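Local coordinates for protein molybdopterin molybdotransferase (Pyrococcus horikoshii, PDB 1UZ5) that probably catalyses the magnesium-dependent insertion of molybdate into adenylyl-molybdopterin, yielding Mo-molybdopterin and AMP during molybdenum cofactor biosynthesis, at residues E14-Q17 and S18-I21; P132-P135 and G136-V139; T309-T312 and L313-P317. All coordinates share one frame; numbering follows the deposited sequence.

Contact 1 of 3, residues E14-Q17 and S18-I21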
ATOM      1  N   GLU A  14     -14.829  17.532   6.505  1.00 46.69           N
ATOM      2  CA  GLU A  14     -15.337  18.011   5.225  1.00 40.85           C
ATOM      3  C   GLU A  14     -14.367  19.025   4.635  1.00 39.03           C
ATOM      4  O   GLU A  14     -14.148  19.055   3.426  1.00 41.13           O
ATOM      5  CB  GLU A  14     -16.715  18.649   5.403  1.00 41.03           C
ATOM      6  CG  GLU A  14     -17.813  17.652   5.731  1.00 60.90           C
ATOM      7  CD  GLU A  14     -19.132  18.323   6.074  1.00 73.63           C
ATOM      8  OE1 GLU A  14     -19.565  19.211   5.308  1.00 82.08           O
ATOM      9  OE2 GLU A  14     -19.737  17.958   7.105  1.00 77.63           O
ATOM     10  N   VAL A  15     -13.780  19.849   5.498  1.00 35.35           N
ATOM     11  CA  VAL A  15     -12.826  20.859   5.057  1.00 35.33           C
ATOM     12  C   VAL A  15     -11.591  20.218   4.428  1.00 38.01           C
ATOM     13  O   VAL A  15     -11.138  20.638   3.365  1.00 47.47           O
ATOM     14  CB  VAL A  15     -12.376  21.752   6.233  1.00 39.11           C
ATOM     15  CG1 VAL A  15     -11.298  22.723   5.772  1.00 38.47           C
ATOM     16  CG2 VAL A  15     -13.572  22.512   6.787  1.00 45.39           C
ATOM     17  N   VAL A  16     -11.040  19.205   5.086  1.00 41.01           N
ATOM     18  CA  VAL A  16      -9.859  18.532   4.553  1.00 41.80           C
ATOM     19  C   VAL A  16     -10.213  17.870   3.228  1.00 38.65           C
ATOM     20  O   VAL A  16      -9.432  17.907   2.278  1.00 33.80           O
ATOM     21  CB  VAL A  16      -9.329  17.463   5.529  1.00 39.61           C
ATOM     22  CG1 VAL A  16      -8.142  16.737   4.907  1.00 39.67           C
ATOM     23  CG2 VAL A  16      -8.922  18.123   6.844  1.00 37.53           C
ATOM     24  N   GLN A  17     -11.397  17.272   3.170  1.00 38.77           N
ATOM     25  CA  GLN A  17     -11.854  16.620   1.950  1.00 47.77           C
ATOM     26  C   GLN A  17     -11.882  17.634   0.816  1.00 47.89           C
ATOM     27  O   GLN A  17     -11.660  17.285  -0.342  1.00 55.70           O
ATOM     28  CB  GLN A  17     -13.252  16.036   2.148  1.00 43.59           C
ATOM     29  CG  GLN A  17     -13.331  14.975   3.229  1.00 59.75           C
ATOM     30  CD  GLN A  17     -14.731  14.421   3.396  1.00 66.53           C
ATOM     31  OE1 GLN A  17     -15.313  13.885   2.455  1.00 75.74           O
ATOM     32  NE2 GLN A  17     -15.279  14.545   4.600  1.00 74.01           N
ATOM     33  N   SER A  18     -12.147  18.893   1.153  1.00 43.99           N
ATOM     34  CA  SER A  18     -12.201  19.944   0.143  1.00 43.50           C
ATOM     35  C   SER A  18     -10.813  20.215  -0.413  1.00 43.53           C
ATOM     36  O   SER A  18     -10.674  20.795  -1.492  1.00 47.44           O
ATOM     37  CB  SER A  18     -12.775  21.239   0.730  1.00 47.60           C
ATOM     38  OG  SER A  18     -11.764  22.020   1.343  1.00 52.76           O
ATOM     39  N   PHE A  19      -9.782  19.814   0.326  1.00 42.55           N
ATOM     40  CA  PHE A  19      -8.415  20.016  -0.142  1.00 43.77           C
ATOM     41  C   PHE A  19      -8.089  18.928  -1.146  1.00 47.53           C
ATOM     42  O   PHE A  19      -8.667  17.842  -1.112  1.00 44.22           O
ATOM     43  CB  PHE A  19      -7.398  19.929   1.005  1.00 46.38           C
ATOM     44  CG  PHE A  19      -7.588  20.960   2.078  1.00 52.64           C
ATOM     45  CD1 PHE A  19      -8.066  22.232   1.772  1.00 50.10           C
ATOM     46  CD2 PHE A  19      -7.259  20.666   3.398  1.00 45.47           C
ATOM     47  CE1 PHE A  19      -8.216  23.198   2.767  1.00 49.47           C
ATOM     48  CE2 PHE A  19      -7.404  21.624   4.401  1.00 43.07           C
ATOM     49  CZ  PHE A  19      -7.884  22.894   4.084  1.00 42.73           C
ATOM     50  N   LYS A  20      -7.159  19.214  -2.041  1.00 47.42           N
ATOM     51  CA  LYS A  20      -6.772  18.230  -3.027  1.00 53.57           C
ATOM     52  C   LYS A  20      -5.300  18.389  -3.349  1.00 48.82           C
ATOM     53  O   LYS A  20      -4.861  19.443  -3.803  1.00 49.83           O
ATOM     54  CB  LYS A  20      -7.614  18.386  -4.295  1.00 61.04           C
ATOM     55  CG  LYS A  20      -7.535  17.198  -5.239  1.00 71.16           C
ATOM     56  CD  LYS A  20      -8.543  17.335  -6.369  1.00 82.46           C
ATOM     57  CE  LYS A  20      -8.579  16.090  -7.242  1.00 84.52           C
ATOM     58  NZ  LYS A  20      -9.623  16.194  -8.301  1.00 87.27           N
ATOM     59  N   ILE A  21      -4.538  17.337  -3.082  1.00 49.78           N
ATOM     60  CA  ILE A  21      -3.114  17.342  -3.363  1.00 53.20           C
ATOM     61  C   ILE A  21      -2.905  16.494  -4.609  1.00 49.35           C
ATOM     62  O   ILE A  21      -3.459  15.402  -4.725  1.00 52.03           O
ATOM     63  CB  ILE A  21      -2.296  16.711  -2.211  1.00 54.67           C
ATOM     64  CG1 ILE A  21      -2.560  17.455  -0.898  1.00 56.81           C
ATOM     65  CG2 ILE A  21      -0.813  16.738  -2.556  1.00 54.51           C
ATOM     66  CD1 ILE A  21      -2.123  18.901  -0.909  1.00 56.84           C
TER
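The C-terminal turn of helix 9-18 is where Val15 and Val16 meet Ser18 and Phe19, as the chain leaves the helix and runs on extended toward strand 25-29. The carbonyl of Val15 takes the hydroxyl of Ser18 on a lone pair, in the carbonyl plane, with OG a short 2.5 Å from Val15 O. Serine suits this place because its side chain is short and polar: OG lies between its own backbone N and carbonyl carbon (chi1 86°), which turns it back onto the helix end. Phe19 N bonds to Val16 O, three residues back, at 2.8 Å, approaching from above the carbonyl plane and not along a lone pair. The Phe19 ring lies back over the turn, with Val15 O 3.6 Å above its plane near the centre of one face. Beyond it, Phe19 touches Ile289, Val291, Pro296 and Leu318, so the ring joins this helix end to helix 304-322 and the neighbouring strands. Were Phe19 an alanine, these partners and the Val15 methyl would probably lose their shared neighbour, with a gap opening beside the turn. Val15 and Phe19 point the same way, side by side, and Val15 CG1 reaches the far end of the ring, 3.8 Å from Phe19 CZ.

Contact 2 of 3, residues P132-P135 and G136-V139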
ATOM      1  N   PRO A 132      -6.481 -43.068 -27.058  1.00 40.03           N
ATOM      2  CA  PRO A 132      -6.671 -41.803 -27.765  1.00 40.30           C
ATOM      3  C   PRO A 132      -6.394 -40.602 -26.865  1.00 36.29           C
ATOM      4  O   PRO A 132      -6.695 -40.618 -25.673  1.00 31.30           O
ATOM      5  CB  PRO A 132      -8.134 -41.863 -28.197  1.00 46.45           C
ATOM      6  CG  PRO A 132      -8.395 -43.340 -28.325  1.00 45.90           C
ATOM      7  CD  PRO A 132      -7.710 -43.878 -27.096  1.00 47.06           C
ATOM      8  N   ALA A 133      -5.796 -39.569 -27.440  1.00 36.61           N
ATOM      9  CA  ALA A 133      -5.530 -38.350 -26.692  1.00 35.65           C
ATOM     10  C   ALA A 133      -6.676 -37.419 -27.060  1.00 34.17           C
ATOM     11  O   ALA A 133      -7.477 -37.728 -27.942  1.00 31.71           O
ATOM     12  CB  ALA A 133      -4.201 -37.741 -27.126  1.00 32.28           C
ATOM     13  N   TYR A 134      -6.768 -36.290 -26.377  1.00 28.76           N
ATOM     14  CA  TYR A 134      -7.797 -35.312 -26.681  1.00 29.87           C
ATOM     15  C   TYR A 134      -7.126 -33.944 -26.700  1.00 27.43           C
ATOM     16  O   TYR A 134      -6.145 -33.723 -25.997  1.00 29.16           O
ATOM     17  CB  TYR A 134      -8.904 -35.330 -25.628  1.00 21.80           C
ATOM     18  CG  TYR A 134      -8.413 -35.211 -24.206  1.00 27.43           C
ATOM     19  CD1 TYR A 134      -8.088 -36.343 -23.461  1.00 29.83           C
ATOM     20  CD2 TYR A 134      -8.262 -33.962 -23.607  1.00 31.70           C
ATOM     21  CE1 TYR A 134      -7.628 -36.235 -22.151  1.00 29.94           C
ATOM     22  CE2 TYR A 134      -7.801 -33.842 -22.304  1.00 33.06           C
ATOM     23  CZ  TYR A 134      -7.487 -34.979 -21.581  1.00 38.34           C
ATOM     24  OH  TYR A 134      -7.040 -34.855 -20.288  1.00 39.93           O
ATOM     25  N   PRO A 135      -7.641 -33.013 -27.515  1.00 24.32           N
ATOM     26  CA  PRO A 135      -7.035 -31.679 -27.571  1.00 27.06           C
ATOM     27  C   PRO A 135      -6.885 -31.109 -26.171  1.00 30.99           C
ATOM     28  O   PRO A 135      -7.836 -31.125 -25.389  1.00 27.62           O
ATOM     29  CB  PRO A 135      -8.028 -30.883 -28.409  1.00 24.35           C
ATOM     30  CG  PRO A 135      -8.580 -31.937 -29.352  1.00 25.36           C
ATOM     31  CD  PRO A 135      -8.796 -33.113 -28.428  1.00 22.26           C
ATOM     32  N   GLY A 136      -5.690 -30.625 -25.843  1.00 25.22           N
ATOM     33  CA  GLY A 136      -5.478 -30.044 -24.528  1.00 25.80           C
ATOM     34  C   GLY A 136      -4.719 -30.916 -23.545  1.00 30.01           C
ATOM     35  O   GLY A 136      -4.120 -30.401 -22.601  1.00 25.99           O
ATOM     36  N   LEU A 137      -4.750 -32.231 -23.750  1.00 27.76           N
ATOM     37  CA  LEU A 137      -4.033 -33.161 -22.875  1.00 27.79           C
ATOM     38  C   LEU A 137      -2.552 -32.790 -22.846  1.00 24.91           C
ATOM     39  O   LEU A 137      -1.951 -32.565 -23.895  1.00 25.24           O
ATOM     40  CB  LEU A 137      -4.169 -34.592 -23.405  1.00 32.31           C
ATOM     41  CG  LEU A 137      -3.275 -35.667 -22.775  1.00 28.40           C
ATOM     42  CD1 LEU A 137      -3.776 -36.014 -21.379  1.00 31.44           C
ATOM     43  CD2 LEU A 137      -3.277 -36.908 -23.663  1.00 37.55           C
ATOM     44  N   GLY A 138      -1.971 -32.731 -21.648  1.00 28.55           N
ATOM     45  CA  GLY A 138      -0.559 -32.402 -21.506  1.00 23.49           C
ATOM     46  C   GLY A 138      -0.175 -31.019 -22.007  1.00 25.43           C
ATOM     47  O   GLY A 138       0.992 -30.763 -22.325  1.00 25.63           O
ATOM     48  N   VAL A 139      -1.146 -30.115 -22.053  1.00 26.14           N
ATOM     49  CA  VAL A 139      -0.905 -28.768 -22.544  1.00 24.78           C
ATOM     50  C   VAL A 139      -1.502 -27.657 -21.684  1.00 33.09           C
ATOM     51  O   VAL A 139      -2.622 -27.766 -21.186  1.00 32.43           O
ATOM     52  CB  VAL A 139      -1.483 -28.596 -23.967  1.00 25.54           C
ATOM     53  CG1 VAL A 139      -1.191 -27.197 -24.487  1.00 24.02           C
ATOM     54  CG2 VAL A 139      -0.910 -29.649 -24.896  1.00 20.41           C
TER
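Tyr134 O accepts the backbone N-H of Leu137 at 3.0 Å in a nearly straight bond (167° at the hydrogen), the closing bond of a type II beta turn from Tyr134 to Leu137. Pro135 fits the second corner, where its ring holds phi near the value the turn requires. Gly136 fits the third: at its positive phi a side chain would run into the carbonyl oxygen of Pro135. A second type II turn follows at once, closed by Val139 N on Gly136 O at 3.0 Å, and Gly138 supplies its third corner, again with positive phi. The two turns thus share Gly136 and Leu137 and reverse the chain twice in six residues. Side chains pack across the first of them. Tyr134 CG stands between its own backbone N and carbonyl carbon (chi1 52°), which brings the ring over Leu137, and the two side chains cross at about a right angle. Leu137 CB makes a CH-pi contact over the ring face, 3.9 Å from the centroid of the Tyr134 ring. The leucine then forks: CD1 comes to 3.6 Å from Tyr134 OH, and CD2 to 3.7 Å from the buried methyl, CB, of Ala133. The loop joins strands 126-129 and 139-140, and backbone hydrogen bonds tie Gly136 to Asp112, Leu137 to Val114 of strand 113-116, and Gly138 to Thr55.

Contact 3 of 3, residues T309-T312 and L313-P317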
ATOM      1  N   THR A 309      -2.879  11.082  17.248  1.00 34.57           N
ATOM      2  CA  THR A 309      -4.310  10.914  17.044  1.00 30.03           C
ATOM      3  C   THR A 309      -4.852  11.910  16.032  1.00 31.61           C
ATOM      4  O   THR A 309      -5.560  11.529  15.100  1.00 31.64           O
ATOM      5  CB  THR A 309      -5.081  11.067  18.368  1.00 31.28           C
ATOM      6  OG1 THR A 309      -4.827   9.927  19.193  1.00 32.47           O
ATOM      7  CG2 THR A 309      -6.581  11.182  18.116  1.00 35.77           C
ATOM      8  N   ASN A 310      -4.521  13.187  16.205  1.00 29.35           N
ATOM      9  CA  ASN A 310      -5.008  14.205  15.283  1.00 29.07           C
ATOM     10  C   ASN A 310      -4.399  14.047  13.893  1.00 36.70           C
ATOM     11  O   ASN A 310      -5.038  14.359  12.890  1.00 27.19           O
ATOM     12  CB  ASN A 310      -4.715  15.599  15.830  1.00 38.57           C
ATOM     13  CG  ASN A 310      -5.674  16.000  16.937  1.00 44.25           C
ATOM     14  OD1 ASN A 310      -5.877  15.263  17.901  1.00 47.66           O
ATOM     15  ND2 ASN A 310      -6.267  17.177  16.802  1.00 46.32           N
ATOM     16  N   PHE A 311      -3.158  13.574  13.839  1.00 28.78           N
ATOM     17  CA  PHE A 311      -2.474  13.356  12.568  1.00 28.46           C
ATOM     18  C   PHE A 311      -3.279  12.330  11.771  1.00 24.05           C
ATOM     19  O   PHE A 311      -3.611  12.539  10.605  1.00 32.53           O
ATOM     20  CB  PHE A 311      -1.059  12.825  12.827  1.00 29.21           C
ATOM     21  CG  PHE A 311      -0.371  12.269  11.602  1.00 23.98           C
ATOM     22  CD1 PHE A 311       0.089  13.111  10.601  1.00 22.17           C
ATOM     23  CD2 PHE A 311      -0.161  10.901  11.473  1.00 31.61           C
ATOM     24  CE1 PHE A 311       0.754  12.601   9.488  1.00 23.79           C
ATOM     25  CE2 PHE A 311       0.502  10.377  10.365  1.00 23.10           C
ATOM     26  CZ  PHE A 311       0.961  11.232   9.371  1.00 26.45           C
ATOM     27  N   THR A 312      -3.598  11.226  12.434  1.00 28.22           N
ATOM     28  CA  THR A 312      -4.349  10.137  11.830  1.00 31.30           C
ATOM     29  C   THR A 312      -5.740  10.555  11.360  1.00 40.51           C
ATOM     30  O   THR A 312      -6.177  10.186  10.266  1.00 33.74           O
ATOM     31  CB  THR A 312      -4.493   8.983  12.827  1.00 29.59           C
ATOM     32  OG1 THR A 312      -3.190   8.517  13.193  1.00 34.96           O
ATOM     33  CG2 THR A 312      -5.295   7.835  12.216  1.00 34.93           C
ATOM     34  N   LEU A 313      -6.429  11.330  12.190  1.00 39.92           N
ATOM     35  CA  LEU A 313      -7.778  11.780  11.873  1.00 38.73           C
ATOM     36  C   LEU A 313      -7.875  12.833  10.781  1.00 37.39           C
ATOM     37  O   LEU A 313      -8.786  12.790   9.956  1.00 37.53           O
ATOM     38  CB  LEU A 313      -8.456  12.320  13.135  1.00 36.78           C
ATOM     39  CG  LEU A 313      -8.904  11.293  14.174  1.00 46.26           C
ATOM     40  CD1 LEU A 313      -9.308  11.995  15.460  1.00 43.53           C
ATOM     41  CD2 LEU A 313     -10.066  10.486  13.611  1.00 38.16           C
ATOM     42  N   LEU A 314      -6.929  13.765  10.761  1.00 30.35           N
ATOM     43  CA  LEU A 314      -6.968  14.865   9.801  1.00 34.99           C
ATOM     44  C   LEU A 314      -5.997  14.841   8.628  1.00 34.22           C
ATOM     45  O   LEU A 314      -6.382  15.128   7.495  1.00 37.10           O
ATOM     46  CB  LEU A 314      -6.777  16.192  10.541  1.00 32.65           C
ATOM     47  CG  LEU A 314      -7.656  16.459  11.769  1.00 40.60           C
ATOM     48  CD1 LEU A 314      -7.269  17.791  12.384  1.00 32.19           C
ATOM     49  CD2 LEU A 314      -9.123  16.460  11.371  1.00 40.41           C
ATOM     50  N   VAL A 315      -4.738  14.514   8.890  1.00 30.41           N
ATOM     51  CA  VAL A 315      -3.747  14.527   7.825  1.00 29.25           C
ATOM     52  C   VAL A 315      -3.688  13.257   6.983  1.00 32.40           C
ATOM     53  O   VAL A 315      -3.592  13.326   5.758  1.00 26.45           O
ATOM     54  CB  VAL A 315      -2.341  14.823   8.392  1.00 28.32           C
ATOM     55  CG1 VAL A 315      -1.354  15.030   7.252  1.00 26.92           C
ATOM     56  CG2 VAL A 315      -2.393  16.067   9.287  1.00 28.58           C
ATOM     57  N   VAL A 316      -3.753  12.104   7.636  1.00 32.06           N
ATOM     58  CA  VAL A 316      -3.681  10.835   6.930  1.00 33.35           C
ATOM     59  C   VAL A 316      -4.691  10.714   5.783  1.00 33.75           C
ATOM     60  O   VAL A 316      -4.312  10.379   4.663  1.00 34.13           O
ATOM     61  CB  VAL A 316      -3.828   9.656   7.919  1.00 30.27           C
ATOM     62  CG1 VAL A 316      -3.920   8.337   7.169  1.00 36.15           C
ATOM     63  CG2 VAL A 316      -2.614   9.630   8.854  1.00 30.78           C
ATOM     64  N   PRO A 317      -5.980  11.000   6.038  1.00 36.93           N
ATOM     65  CA  PRO A 317      -6.961  10.892   4.950  1.00 31.18           C
ATOM     66  C   PRO A 317      -6.556  11.710   3.718  1.00 32.71           C
ATOM     67  O   PRO A 317      -6.739  11.274   2.580  1.00 35.51           O
ATOM     68  CB  PRO A 317      -8.245  11.395   5.602  1.00 35.85           C
ATOM     69  CG  PRO A 317      -8.085  10.922   7.026  1.00 34.92           C
ATOM     70  CD  PRO A 317      -6.651  11.317   7.313  1.00 34.48           C
TER
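Phe311 carries CG anti to its backbone N (chi1 167°), which swings the ring along helix 304-322 toward the next turn, while Val316, with CG1 anti to N (chi1 173°), turns its other methyl, CG2, back to meet it. Val316 CG2 lies over one face of the ring in a CH-pi contact, 4.0 Å from the centroid of the Phe311 ring and closest, at 3.5 Å, to CE2. Val315 CB meets the ring obliquely, 3.7 Å from Phe311 CD1. Valine suits both places: its branch at CB sets methyls close to the backbone, where CG2 of Val316 can reach the ring. The ring also touches Leu212, Ala215 and Ile216 of helix 208-219 and Leu300 of strand 295-300. On the other side of the helix, Thr309 and Leu313 lie side by side, and the Thr309 hydroxyl bonds to Thr305 O. The backbone departs from a regular helix here. Phe311 O accepts both Val315 N, at 2.8 Å, and Val316 N, at 3.0 Å, from opposite faces of its carbonyl plane, which makes a wider pi-type turn. Val316 N, which a regular helix would send to Thr312 O, thus goes to Phe311 O, and Thr312 O faces Pro317 CD at 3.2 Å. Since the proline nitrogen has no hydrogen to give to the preceding turn, the helix passes it with a kink but without a break.

In the fold
Contacts 1 and 3 adjoin, although nearly 290 residues separate them in sequence: their centres lie 13 Å apart, and Val16 CG1 comes to 3.5 Å from Leu314 O. The end of helix 9-18, from the MoeA N-terminal region, thereby packs on helix 304-322 of the probable molybdopterin-binding domain. Contact 2 belongs to the same N-terminal region as contact 1, yet sits on the opposite side of the chain's centre, with its own centre 59 Å from those of the other two and nearest atoms about 46 Å away. Contacts 1 and 2 thus lie far apart within that one region, so this part of the chain must be extended.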